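Long-range contacts in ribokinase (Thermotoga maritima, PDB 1VM7), which probably catalyses the magnesium-dependent transfer of a phosphate from ATP to O-5 of D-ribose, giving D-ribose 5-phosphate: residues 17-22 with 69-74; 62-67 with 299-304; 141-146 with 165-170. All coordinates share one frame; numbering follows the deposited sequence.

From the N terminus, contact 1 opens on strand 17-20. The chain then runs to helix 53-65, whose last turn belongs to contact 2, before 69-74 closes contact 1 beside strand 17-20; contacts 1 and 2 therefore cross, and they touch where Cys69 packs on Ala62. Contact 3 follows in series with contact 1 and is nested inside the long loop of contact 2, closing the short excursion from 141-146 to 165-170. Strands 17-20 and 143-146 are neighbours, so contacts 1 and 3 together join four adjacent parallel strands of the large sheet. Contact 2, closed by 299-304, ties the C-terminal helix 301-309 to helix 53-65.

Contact 1 (17-22 with 69-74); sequences ISVVGS and CRFVTC
Phe71 and Val19 make the apolar contact on one face of the sheet; the CG of Phe71 is anti to its backbone N (chi1 176°), so that the ring runs along residues 19-22. Its CD1 lies 3.7 Å from Val19 CB, the two side chains crossing obliquely, and its CZ reaches Ser22 O at 3.4 Å, with that oxygen at the ring edge, in plane. Thr73 CB covers one ring face near the rim. Val19 CG2 touches Cys69 SG at 3.7 Å. On the other face of the sheet Val20 and Val72 lie side by side, pointing the same way, while the extended Arg70 passes Ser18, its CB 3.5 Å from Ser18 OG; water 1 bridges that hydroxyl to Arg70 NH1 in the guanidinium plane. Beneath the side chains the strands run parallel, 18° apart, with Val19 N bonded to Arg70 O (2.7 Å), Val72 N to Val19 O, and Gly21 N to Val72 O (3.0 Å) almost along the C=O axis. Where they part, Thr73 OG1 donates to a lone pair of Gly21 O at 2.9 Å, and water 2 links the same oxygen to Cys74 N. Farther out, Ala55 and Ala58 of helix 53-65 pack on Phe71, and Tyr88 meets its ring edge-to-face. An alanine in place of Phe71 would remove the ring atoms that reach Val19 and Ser22 and would probably loosen the join between sheet and helix 53-65. Thr73 OG1 also bonds to Ser23 OG, and Ser22 OG to Glu149 and Gly54 N, both predicted to bind substrate. At the C-terminal ends of these strands of the ribokinase-fold sheet, two bonds thus grip Gly21 O just before Ser22, which is consistent with a backbone held firmly beside the sugar pocket.

Contact 2 (62-67 with 299-304); sequences AKIGEK and PAREEV
This is a helix-end contact near the protein surface, joining the C-terminal turn of helix 53-65 to the start of the C-terminal helix 301-309. Arg301 and Ile64 carry most of the contact. The CG of Arg301 is anti to the backbone N but the chain bends at chi2 (46°), curling the aliphatic part around Ile64 O, with Arg301 CD 3.3 Å from that oxygen. NH1 then donates to Ile64 O at 2.7 Å, fairly straight at 158°; the oxygen sits in the guanidinium plane, whereas the nitrogen stands above the carbonyl plane. A positive charge at this end of the helix would probably suit its dipole, and salt bridges to Glu270 and Glu305 fix the rest of the guanidinium. Ala300 is the N-cap of helix 301-309, and its N donates to Glu303 OE1 at 3.0 Å on the anti lone pair; this is the backbone half of a capping box, the alanine having no side-chain acceptor to complete it. Glu303 also pairs with Arg291, a predicted potassium-site residue. The Ile64 side chain crosses that of Arg301 at about a right angle: Ile64 CG1 meets Pro299 O at 3.3 Å, and Ile64 CD1 packs on Val304 CG2 at 4.1 Å, with Phe280 of helix 274-288 against both side chains. Lys63 stretches alongside Pro299 and Ala300, CE 4.2 Å from Ala300 CB, to bond through NZ to Ile298 O. Glu66, with positive phi as the helix ends, crosses Arg301 at about a right angle, Glu66 CD lying 3.7 Å from Arg301 CB, and its OE2 comes 3.7 Å from Glu302 OE1, a like-charge approach that is probably mildly unfavourable.

Contact 3 (141-146 with 165-170); sequences SDILLL and IVIFDP
Strands 143-146 and 165-168 run parallel, 15° apart, joined by five backbone hydrogen bonds that alternate from Ile165 N to Asp142 O (2.8 Å) at one end to Asp169 N to Leu146 O (2.9 Å) at the other. The middle bonds lie nearly along their C=O axes, but the last donor, although its N-H points straight at the oxygen, stands 37° above the carbonyl plane of Leu146. On one face Ile167 fills the centre: its CD1 touches Ile143 CG2 and Leu145 CD1 at 3.7 Å each, all three side chains pointing the same way. Helix 256-269 covers Ile143 and Leu145 on this side. On the opposite face Leu146 does the work, its side chain crossing that of Val166 obliquely, with Leu146 CD1 3.9 Å from Val166 CG1, and Leu146 CB set at the edge of the Phe168 ring, 4.0 Å from Phe168 CD1. Pro170 CA lies over a ring face near its rim. Helix 152-161 packs on Leu144, Leu146, Val166 and Phe168, completing the beta-alpha-beta crossover to which both strands belong. Just past the strand, Asp169 rests its CB against Leu146 O at 3.5 Å; with CG anti to the backbone N (chi1 -166°), its carboxylate reaches a hydrogen bond from Thr188 and a salt bridge with Lys226, a predicted ATP-binding residue. Its side chain also comes near that of Asp258, the predicted proton acceptor. The backbone bond to Leu146 therefore fixes where Asp169 leaves the sheet, and the lysine beside its carboxylate probably keeps it ionised.

Contact 1 (17-22 with 69-74)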
ATOM      1  N   ILE A  17       0.887  -6.268 -33.029  1.00 32.98           N
ATOM      2  CA  ILE A  17       1.247  -6.857 -31.727  1.00 32.59           C
ATOM      3  C   ILE A  17       0.131  -6.687 -30.672  1.00 32.83           C
ATOM      4  O   ILE A  17      -0.417  -5.596 -30.471  1.00 32.22           O
ATOM      5  CB  ILE A  17       2.543  -6.217 -31.132  1.00 32.12           C
ATOM      6  CG1 ILE A  17       3.747  -6.421 -32.056  1.00 31.14           C
ATOM      7  CG2 ILE A  17       2.809  -6.755 -29.702  1.00 31.72           C
ATOM      8  CD1 ILE A  17       5.000  -5.661 -31.621  1.00 31.66           C
ATOM      9  N   SER A  18      -0.186  -7.790 -30.004  1.00 32.89           N
ATOM     10  CA  SER A  18      -1.025  -7.781 -28.830  1.00 33.00           C
ATOM     11  C   SER A  18      -0.240  -8.292 -27.648  1.00 33.29           C
ATOM     12  O   SER A  18       0.557  -9.220 -27.777  1.00 33.98           O
ATOM     13  CB  SER A  18      -2.229  -8.678 -29.028  1.00 33.11           C
ATOM     14  OG  SER A  18      -3.099  -8.137 -29.989  1.00 34.16           O
ATOM     15  N   VAL A  19      -0.445  -7.668 -26.493  1.00 33.46           N
ATOM     16  CA  VAL A  19       0.066  -8.167 -25.231  1.00 33.24           C
ATOM     17  C   VAL A  19      -1.155  -8.615 -24.447  1.00 33.37           C
ATOM     18  O   VAL A  19      -2.158  -7.912 -24.417  1.00 33.03           O
ATOM     19  CB  VAL A  19       0.849  -7.108 -24.354  1.00 32.64           C
ATOM     20  CG1 VAL A  19       1.406  -7.775 -23.118  1.00 33.41           C
ATOM     21  CG2 VAL A  19       1.973  -6.476 -25.097  1.00 33.50           C
ATOM     22  N   VAL A  20      -1.081  -9.804 -23.857  1.00 33.01           N
ATOM     23  CA  VAL A  20      -2.132 -10.278 -22.984  1.00 33.01           C
ATOM     24  C   VAL A  20      -1.477 -10.551 -21.633  1.00 32.90           C
ATOM     25  O   VAL A  20      -0.659 -11.443 -21.491  1.00 32.88           O
ATOM     26  CB  VAL A  20      -2.834 -11.528 -23.526  1.00 33.16           C
ATOM     27  CG1 VAL A  20      -3.918 -11.972 -22.547  1.00 34.33           C
ATOM     28  CG2 VAL A  20      -3.437 -11.257 -24.919  1.00 32.34           C
ATOM     29  N   GLY A  21      -1.816  -9.752 -20.645  1.00 32.42           N
ATOM     30  CA  GLY A  21      -1.101  -9.808 -19.403  1.00 32.53           C
ATOM     31  C   GLY A  21      -1.469  -8.775 -18.358  1.00 32.48           C
ATOM     32  O   GLY A  21      -2.567  -8.218 -18.321  1.00 31.79           O
ATOM     33  N   SER A  22      -0.505  -8.535 -17.485  1.00 33.06           N
ATOM     34  CA  SER A  22      -0.734  -7.942 -16.192  1.00 33.08           C
ATOM     35  C   SER A  22      -0.488  -6.418 -16.140  1.00 33.33           C
ATOM     36  O   SER A  22       0.370  -5.877 -16.839  1.00 33.07           O
ATOM     37  CB  SER A  22       0.199  -8.636 -15.213  1.00 33.46           C
ATOM     38  OG  SER A  22       1.566  -8.351 -15.577  1.00 36.04           O
ATOM     39  N   CYS A  69      -0.219  -0.033 -28.943  1.00 33.90           N
ATOM     40  CA  CYS A  69      -0.171  -1.448 -28.603  1.00 34.00           C
ATOM     41  C   CYS A  69      -1.525  -1.964 -28.146  1.00 33.95           C
ATOM     42  O   CYS A  69      -2.213  -1.318 -27.376  1.00 34.66           O
ATOM     43  CB  CYS A  69       0.881  -1.714 -27.535  1.00 34.15           C
ATOM     44  SG  CYS A  69       1.257  -3.511 -27.199  1.00 34.84           S
ATOM     45  N   ARG A  70      -1.915  -3.121 -28.656  1.00 34.39           N
ATOM     46  CA  ARG A  70      -3.089  -3.823 -28.170  1.00 34.42           C
ATOM     47  C   ARG A  70      -2.670  -4.593 -26.926  1.00 34.40           C
ATOM     48  O   ARG A  70      -1.699  -5.356 -26.925  1.00 33.69           O
ATOM     49  CB  ARG A  70      -3.642  -4.744 -29.236  1.00 34.66           C
ATOM     50  CG  ARG A  70      -4.037  -3.972 -30.460  1.00 36.66           C
ATOM     51  CD  ARG A  70      -4.500  -4.837 -31.578  1.00 39.56           C
ATOM     52  NE  ARG A  70      -4.859  -4.001 -32.725  1.00 40.31           N
ATOM     53  CZ  ARG A  70      -5.768  -4.320 -33.644  1.00 41.84           C
ATOM     54  NH1 ARG A  70      -6.451  -5.461 -33.581  1.00 41.52           N
ATOM     55  NH2 ARG A  70      -6.000  -3.475 -34.646  1.00 42.41           N
ATOM     56  N   PHE A  71      -3.373  -4.343 -25.843  1.00 33.80           N
ATOM     57  CA  PHE A  71      -2.955  -4.841 -24.564  1.00 33.31           C
ATOM     58  C   PHE A  71      -4.195  -5.259 -23.837  1.00 34.13           C
ATOM     59  O   PHE A  71      -4.953  -4.402 -23.359  1.00 34.67           O
ATOM     60  CB  PHE A  71      -2.210  -3.753 -23.798  1.00 32.76           C
ATOM     61  CG  PHE A  71      -1.809  -4.132 -22.392  1.00 32.38           C
ATOM     62  CD1 PHE A  71      -1.481  -5.464 -22.046  1.00 31.05           C
ATOM     63  CD2 PHE A  71      -1.681  -3.139 -21.419  1.00 31.70           C
ATOM     64  CE1 PHE A  71      -1.096  -5.803 -20.782  1.00 29.14           C
ATOM     65  CE2 PHE A  71      -1.272  -3.473 -20.109  1.00 32.01           C
ATOM     66  CZ  PHE A  71      -0.984  -4.824 -19.806  1.00 32.01           C
ATOM     67  N   VAL A  72      -4.453  -6.572 -23.837  1.00 34.15           N
ATOM     68  CA  VAL A  72      -5.578  -7.119 -23.089  1.00 34.07           C
ATOM     69  C   VAL A  72      -5.100  -7.290 -21.669  1.00 33.64           C
ATOM     70  O   VAL A  72      -4.098  -7.981 -21.388  1.00 32.42           O
ATOM     71  CB  VAL A  72      -6.147  -8.428 -23.691  1.00 34.28           C
ATOM     72  CG1 VAL A  72      -7.365  -8.905 -22.890  1.00 34.23           C
ATOM     73  CG2 VAL A  72      -6.568  -8.155 -25.119  1.00 34.02           C
ATOM     74  N   THR A  73      -5.803  -6.602 -20.773  1.00 33.02           N
ATOM     75  CA  THR A  73      -5.397  -6.566 -19.363  1.00 32.68           C
ATOM     76  C   THR A  73      -6.631  -6.250 -18.528  1.00 32.54           C
ATOM     77  O   THR A  73      -7.553  -5.611 -18.996  1.00 31.29           O
ATOM     78  CB  THR A  73      -4.258  -5.543 -19.059  1.00 32.65           C
ATOM     79  OG1 THR A  73      -3.853  -5.653 -17.689  1.00 33.94           O
ATOM     80  CG2 THR A  73      -4.712  -4.115 -19.282  1.00 33.03           C
ATOM     81  N   CYS A  74      -6.647  -6.739 -17.297  1.00 32.45           N
ATOM     82  CA  CYS A  74      -7.723  -6.440 -16.392  1.00 32.99           C
ATOM     83  C   CYS A  74      -7.277  -5.442 -15.352  1.00 32.76           C
ATOM     84  O   CYS A  74      -6.286  -5.656 -14.657  1.00 32.14           O
ATOM     85  CB  CYS A  74      -8.229  -7.701 -15.704  1.00 33.35           C
ATOM     86  SG  CYS A  74      -9.457  -8.554 -16.697  1.00 36.84           S
TER
HETATM   87  O   HOH W   1      -5.904  -7.847 -31.675  1.00 46.32           O
HETATM   88  O   HOH W   2      -4.438  -8.413 -16.166  1.00 28.52           O

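Contact 2 (62-67 with 299-304)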
ATOM      1  N   ALA A  62       4.493   0.213 -27.531  1.00 31.31           N
ATOM      2  CA  ALA A  62       3.906   1.476 -27.932  1.00 31.91           C
ATOM      3  C   ALA A  62       4.976   2.528 -28.132  1.00 32.24           C
ATOM      4  O   ALA A  62       5.028   3.181 -29.178  1.00 31.98           O
ATOM      5  CB  ALA A  62       2.860   1.947 -26.891  1.00 31.77           C
ATOM      6  N   LYS A  63       5.888   2.639 -27.175  1.00 32.89           N
ATOM      7  CA  LYS A  63       6.883   3.706 -27.208  1.00 34.00           C
ATOM      8  C   LYS A  63       7.981   3.452 -28.237  1.00 33.64           C
ATOM      9  O   LYS A  63       8.414   4.372 -28.930  1.00 33.54           O
ATOM     10  CB  LYS A  63       7.452   3.891 -25.802  1.00 35.30           C
ATOM     11  CG  LYS A  63       8.143   5.229 -25.562  1.00 37.71           C
ATOM     12  CD  LYS A  63       8.383   5.462 -24.072  1.00 36.25           C
ATOM     13  CE  LYS A  63       9.283   6.697 -23.890  1.00 40.26           C
ATOM     14  NZ  LYS A  63       9.862   6.705 -22.495  1.00 43.33           N
ATOM     15  N   ILE A  64       8.398   2.202 -28.390  1.00 32.83           N
ATOM     16  CA  ILE A  64       9.472   1.896 -29.329  1.00 32.95           C
ATOM     17  C   ILE A  64       8.936   1.603 -30.727  1.00 32.62           C
ATOM     18  O   ILE A  64       9.585   1.943 -31.719  1.00 32.55           O
ATOM     19  CB  ILE A  64      10.346   0.773 -28.770  1.00 32.77           C
ATOM     20  CG1 ILE A  64      10.908   1.265 -27.415  1.00 33.79           C
ATOM     21  CG2 ILE A  64      11.440   0.383 -29.756  1.00 33.82           C
ATOM     22  CD1 ILE A  64      11.871   0.346 -26.768  1.00 34.91           C
ATOM     23  N   GLY A  65       7.759   0.984 -30.793  1.00 32.50           N
ATOM     24  CA  GLY A  65       7.094   0.692 -32.059  1.00 32.69           C
ATOM     25  C   GLY A  65       6.423   1.891 -32.687  1.00 32.54           C
ATOM     26  O   GLY A  65       6.264   1.955 -33.902  1.00 32.60           O
ATOM     27  N   GLU A  66       5.991   2.820 -31.843  1.00 32.90           N
ATOM     28  CA  GLU A  66       5.355   4.069 -32.274  1.00 33.23           C
ATOM     29  C   GLU A  66       4.030   3.867 -33.020  1.00 32.87           C
ATOM     30  O   GLU A  66       3.556   4.748 -33.722  1.00 32.29           O
ATOM     31  CB  GLU A  66       6.347   4.912 -33.094  1.00 33.38           C
ATOM     32  CG  GLU A  66       7.443   5.507 -32.236  1.00 34.09           C
ATOM     33  CD  GLU A  66       8.381   6.411 -33.004  1.00 35.78           C
ATOM     34  OE1 GLU A  66       8.719   6.126 -34.188  1.00 37.58           O
ATOM     35  OE2 GLU A  66       8.802   7.419 -32.394  1.00 41.40           O
ATOM     36  N   LYS A  67       3.426   2.704 -32.837  1.00 33.44           N
ATOM     37  CA  LYS A  67       2.121   2.407 -33.406  1.00 33.39           C
ATOM     38  C   LYS A  67       1.146   1.954 -32.332  1.00 33.42           C
ATOM     39  O   LYS A  67       0.195   1.247 -32.625  1.00 33.13           O
ATOM     40  CB  LYS A  67       2.280   1.324 -34.456  1.00 33.66           C
ATOM     41  CG  LYS A  67       3.074   1.812 -35.659  1.00 33.85           C
ATOM     42  CD  LYS A  67       3.049   0.814 -36.755  1.00 35.00           C
ATOM     43  CE  LYS A  67       4.016   1.196 -37.875  1.00 36.20           C
ATOM     44  NZ  LYS A  67       4.461   2.611 -37.885  1.00 37.21           N
ATOM     45  N   PRO A 299      13.231   3.425 -23.235  1.00 33.05           N
ATOM     46  CA  PRO A 299      13.585   4.484 -24.136  1.00 33.40           C
ATOM     47  C   PRO A 299      12.555   4.748 -25.266  1.00 33.40           C
ATOM     48  O   PRO A 299      11.702   3.931 -25.594  1.00 33.17           O
ATOM     49  CB  PRO A 299      14.920   4.005 -24.730  1.00 33.37           C
ATOM     50  CG  PRO A 299      14.782   2.577 -24.728  1.00 32.97           C
ATOM     51  CD  PRO A 299      14.079   2.246 -23.460  1.00 32.27           C
ATOM     52  N   ALA A 300      12.639   5.929 -25.828  1.00 34.15           N
ATOM     53  CA  ALA A 300      11.878   6.234 -27.017  1.00 34.73           C
ATOM     54  C   ALA A 300      12.657   5.677 -28.226  1.00 34.92           C
ATOM     55  O   ALA A 300      13.881   5.497 -28.169  1.00 34.72           O
ATOM     56  CB  ALA A 300      11.678   7.739 -27.143  1.00 34.92           C
ATOM     57  N   ARG A 301      11.926   5.379 -29.293  1.00 34.75           N
ATOM     58  CA  ARG A 301      12.492   4.815 -30.500  1.00 34.62           C
ATOM     59  C   ARG A 301      13.743   5.562 -30.984  1.00 34.71           C
ATOM     60  O   ARG A 301      14.748   4.947 -31.303  1.00 34.70           O
ATOM     61  CB  ARG A 301      11.433   4.804 -31.608  1.00 34.51           C
ATOM     62  CG  ARG A 301      11.915   4.194 -32.914  1.00 33.42           C
ATOM     63  CD  ARG A 301      12.651   2.873 -32.675  1.00 32.50           C
ATOM     64  NE  ARG A 301      12.877   2.206 -33.946  1.00 33.39           N
ATOM     65  CZ  ARG A 301      12.009   1.408 -34.553  1.00 32.56           C
ATOM     66  NH1 ARG A 301      10.833   1.160 -34.016  1.00 33.07           N
ATOM     67  NH2 ARG A 301      12.333   0.860 -35.712  1.00 31.90           N
ATOM     68  N   GLU A 302      13.684   6.886 -31.012  1.00 34.60           N
ATOM     69  CA  GLU A 302      14.839   7.687 -31.408  1.00 35.00           C
ATOM     70  C   GLU A 302      16.067   7.410 -30.531  1.00 34.32           C
ATOM     71  O   GLU A 302      17.190   7.366 -31.031  1.00 33.46           O
ATOM     72  CB  GLU A 302      14.496   9.191 -31.452  1.00 35.58           C
ATOM     73  CG  GLU A 302      13.858   9.757 -30.158  1.00 38.47           C
ATOM     74  CD  GLU A 302      12.301   9.867 -30.164  1.00 41.77           C
ATOM     75  OE1 GLU A 302      11.591   8.828 -30.352  1.00 40.96           O
ATOM     76  OE2 GLU A 302      11.800  11.008 -29.931  1.00 42.38           O
ATOM     77  N   GLU A 303      15.856   7.172 -29.238  1.00 33.68           N
ATOM     78  CA  GLU A 303      16.969   6.845 -28.372  1.00 33.52           C
ATOM     79  C   GLU A 303      17.612   5.523 -28.790  1.00 32.86           C
ATOM     80  O   GLU A 303      18.833   5.470 -28.891  1.00 31.93           O
ATOM     81  CB  GLU A 303      16.537   6.912 -26.913  1.00 33.42           C
ATOM     82  CG  GLU A 303      16.189   8.365 -26.556  1.00 35.69           C
ATOM     83  CD  GLU A 303      15.660   8.535 -25.160  1.00 38.34           C
ATOM     84  OE1 GLU A 303      14.609   7.929 -24.842  1.00 38.86           O
ATOM     85  OE2 GLU A 303      16.293   9.303 -24.393  1.00 40.34           O
ATOM     86  N   VAL A 304      16.787   4.507 -29.062  1.00 32.36           N
ATOM     87  CA  VAL A 304      17.258   3.182 -29.466  1.00 32.71           C
ATOM     88  C   VAL A 304      18.043   3.290 -30.778  1.00 32.66           C
ATOM     89  O   VAL A 304      19.103   2.700 -30.923  1.00 33.17           O
ATOM     90  CB  VAL A 304      16.086   2.176 -29.622  1.00 32.63           C
ATOM     91  CG1 VAL A 304      16.631   0.773 -29.933  1.00 33.21           C
ATOM     92  CG2 VAL A 304      15.200   2.146 -28.336  1.00 32.60           C
TER

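Contact 3 (141-146 with 165-170)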
ATOM      1  N   SER A 141      -4.322  -9.721 -34.610  1.00 35.28           N
ATOM      2  CA  SER A 141      -2.895  -9.561 -34.310  1.00 34.23           C
ATOM      3  C   SER A 141      -2.044 -10.665 -34.941  1.00 33.72           C
ATOM      4  O   SER A 141      -2.541 -11.743 -35.244  1.00 33.48           O
ATOM      5  CB  SER A 141      -2.665  -9.552 -32.786  1.00 34.52           C
ATOM      6  OG  SER A 141      -3.348  -8.471 -32.163  1.00 33.74           O
ATOM      7  N   ASP A 142      -0.754 -10.375 -35.122  1.00 33.04           N
ATOM      8  CA  ASP A 142       0.206 -11.303 -35.720  1.00 32.32           C
ATOM      9  C   ASP A 142       1.286 -11.743 -34.755  1.00 31.82           C
ATOM     10  O   ASP A 142       1.879 -12.795 -34.941  1.00 30.58           O
ATOM     11  CB  ASP A 142       0.877 -10.688 -36.952  1.00 32.40           C
ATOM     12  CG  ASP A 142      -0.118 -10.165 -37.945  1.00 31.96           C
ATOM     13  OD1 ASP A 142      -0.734 -10.966 -38.669  1.00 31.92           O
ATOM     14  OD2 ASP A 142      -0.298  -8.938 -37.983  1.00 33.41           O
ATOM     15  N   ILE A 143       1.529 -10.940 -33.725  1.00 31.97           N
ATOM     16  CA  ILE A 143       2.501 -11.253 -32.684  1.00 32.24           C
ATOM     17  C   ILE A 143       1.830 -11.130 -31.310  1.00 32.58           C
ATOM     18  O   ILE A 143       1.086 -10.191 -31.050  1.00 32.52           O
ATOM     19  CB  ILE A 143       3.731 -10.317 -32.725  1.00 32.18           C
ATOM     20  CG1 ILE A 143       4.467 -10.420 -34.065  1.00 32.48           C
ATOM     21  CG2 ILE A 143       4.672 -10.620 -31.548  1.00 32.21           C
ATOM     22  CD1 ILE A 143       5.558  -9.351 -34.260  1.00 32.52           C
ATOM     23  N   LEU A 144       2.100 -12.094 -30.445  1.00 33.01           N
ATOM     24  CA  LEU A 144       1.475 -12.176 -29.134  1.00 33.34           C
ATOM     25  C   LEU A 144       2.493 -12.263 -28.035  1.00 33.59           C
ATOM     26  O   LEU A 144       3.331 -13.188 -28.011  1.00 33.03           O
ATOM     27  CB  LEU A 144       0.564 -13.409 -29.040  1.00 33.53           C
ATOM     28  CG  LEU A 144      -0.084 -13.722 -27.676  1.00 32.91           C
ATOM     29  CD1 LEU A 144      -0.934 -12.585 -27.236  1.00 31.51           C
ATOM     30  CD2 LEU A 144      -0.924 -14.999 -27.767  1.00 33.64           C
ATOM     31  N   LEU A 145       2.420 -11.300 -27.108  1.00 33.86           N
ATOM     32  CA  LEU A 145       3.273 -11.331 -25.918  1.00 34.10           C
ATOM     33  C   LEU A 145       2.511 -11.761 -24.671  1.00 33.65           C
ATOM     34  O   LEU A 145       1.449 -11.232 -24.348  1.00 33.49           O
ATOM     35  CB  LEU A 145       3.943 -10.004 -25.643  1.00 34.65           C
ATOM     36  CG  LEU A 145       5.217  -9.773 -26.441  1.00 36.74           C
ATOM     37  CD1 LEU A 145       4.849  -9.721 -27.886  1.00 39.41           C
ATOM     38  CD2 LEU A 145       5.820  -8.471 -26.020  1.00 38.94           C
ATOM     39  N   LEU A 146       3.094 -12.734 -23.989  1.00 33.14           N
ATOM     40  CA  LEU A 146       2.522 -13.333 -22.805  1.00 33.03           C
ATOM     41  C   LEU A 146       3.573 -13.332 -21.715  1.00 32.55           C
ATOM     42  O   LEU A 146       4.767 -13.335 -22.004  1.00 32.62           O
ATOM     43  CB  LEU A 146       2.079 -14.766 -23.108  1.00 33.07           C
ATOM     44  CG  LEU A 146       0.996 -14.964 -24.168  1.00 31.37           C
ATOM     45  CD1 LEU A 146       0.809 -16.439 -24.577  1.00 33.22           C
ATOM     46  CD2 LEU A 146      -0.311 -14.401 -23.645  1.00 31.90           C
ATOM     47  N   ILE A 165       2.796 -15.287 -34.082  1.00 34.19           N
ATOM     48  CA  ILE A 165       4.004 -15.525 -33.314  1.00 33.99           C
ATOM     49  C   ILE A 165       3.672 -15.362 -31.834  1.00 33.26           C
ATOM     50  O   ILE A 165       3.136 -14.343 -31.414  1.00 33.13           O
ATOM     51  CB  ILE A 165       5.151 -14.599 -33.778  1.00 33.90           C
ATOM     52  CG1 ILE A 165       5.526 -14.951 -35.223  1.00 34.44           C
ATOM     53  CG2 ILE A 165       6.354 -14.721 -32.869  1.00 33.04           C
ATOM     54  CD1 ILE A 165       6.194 -13.831 -35.955  1.00 35.70           C
ATOM     55  N   VAL A 166       3.942 -16.419 -31.075  1.00 33.13           N
ATOM     56  CA  VAL A 166       3.659 -16.478 -29.654  1.00 32.42           C
ATOM     57  C   VAL A 166       4.993 -16.409 -28.901  1.00 32.59           C
ATOM     58  O   VAL A 166       5.864 -17.283 -29.073  1.00 31.66           O
ATOM     59  CB  VAL A 166       2.885 -17.763 -29.269  1.00 32.33           C
ATOM     60  CG1 VAL A 166       2.562 -17.796 -27.760  1.00 30.67           C
ATOM     61  CG2 VAL A 166       1.615 -17.884 -30.081  1.00 31.85           C
ATOM     62  N   ILE A 167       5.121 -15.334 -28.108  1.00 32.40           N
ATOM     63  CA  ILE A 167       6.264 -15.046 -27.260  1.00 32.60           C
ATOM     64  C   ILE A 167       5.794 -15.159 -25.811  1.00 33.07           C
ATOM     65  O   ILE A 167       4.887 -14.440 -25.406  1.00 33.20           O
ATOM     66  CB  ILE A 167       6.783 -13.616 -27.489  1.00 32.51           C
ATOM     67  CG1 ILE A 167       7.220 -13.444 -28.954  1.00 32.06           C
ATOM     68  CG2 ILE A 167       7.914 -13.320 -26.516  1.00 32.68           C
ATOM     69  CD1 ILE A 167       7.361 -12.003 -29.459  1.00 32.52           C
ATOM     70  N   PHE A 168       6.406 -16.077 -25.051  1.00 33.10           N
ATOM     71  CA  PHE A 168       6.043 -16.323 -23.648  1.00 32.98           C
ATOM     72  C   PHE A 168       7.241 -16.058 -22.719  1.00 32.92           C
ATOM     73  O   PHE A 168       8.284 -16.682 -22.824  1.00 32.47           O
ATOM     74  CB  PHE A 168       5.516 -17.746 -23.479  1.00 32.32           C
ATOM     75  CG  PHE A 168       5.270 -18.143 -22.055  1.00 32.23           C
ATOM     76  CD1 PHE A 168       4.443 -17.404 -21.249  1.00 32.03           C
ATOM     77  CD2 PHE A 168       5.877 -19.281 -21.521  1.00 31.88           C
ATOM     78  CE1 PHE A 168       4.220 -17.775 -19.945  1.00 32.67           C
ATOM     79  CE2 PHE A 168       5.651 -19.660 -20.226  1.00 31.60           C
ATOM     80  CZ  PHE A 168       4.830 -18.911 -19.426  1.00 32.35           C
ATOM     81  N   ASP A 169       7.071 -15.071 -21.851  1.00 33.15           N
ATOM     82  CA  ASP A 169       8.046 -14.710 -20.849  1.00 33.29           C
ATOM     83  C   ASP A 169       7.647 -15.455 -19.568  1.00 32.89           C
ATOM     84  O   ASP A 169       6.619 -15.158 -18.928  1.00 32.63           O
ATOM     85  CB  ASP A 169       8.006 -13.202 -20.667  1.00 34.11           C
ATOM     86  CG  ASP A 169       9.191 -12.648 -19.915  1.00 36.79           C
ATOM     87  OD1 ASP A 169      10.244 -13.345 -19.859  1.00 39.09           O
ATOM     88  OD2 ASP A 169       9.053 -11.475 -19.421  1.00 39.64           O
ATOM     89  N   PRO A 170       8.426 -16.474 -19.199  1.00 33.13           N
ATOM     90  CA  PRO A 170       7.991 -17.342 -18.111  1.00 33.13           C
ATOM     91  C   PRO A 170       8.284 -16.688 -16.747  1.00 33.30           C
ATOM     92  O   PRO A 170       9.047 -17.203 -15.948  1.00 33.07           O
ATOM     93  CB  PRO A 170       8.803 -18.615 -18.355  1.00 33.46           C
ATOM     94  CG  PRO A 170      10.125 -18.077 -18.935  1.00 33.30           C
ATOM     95  CD  PRO A 170       9.739 -16.880 -19.747  1.00 33.15           C
TER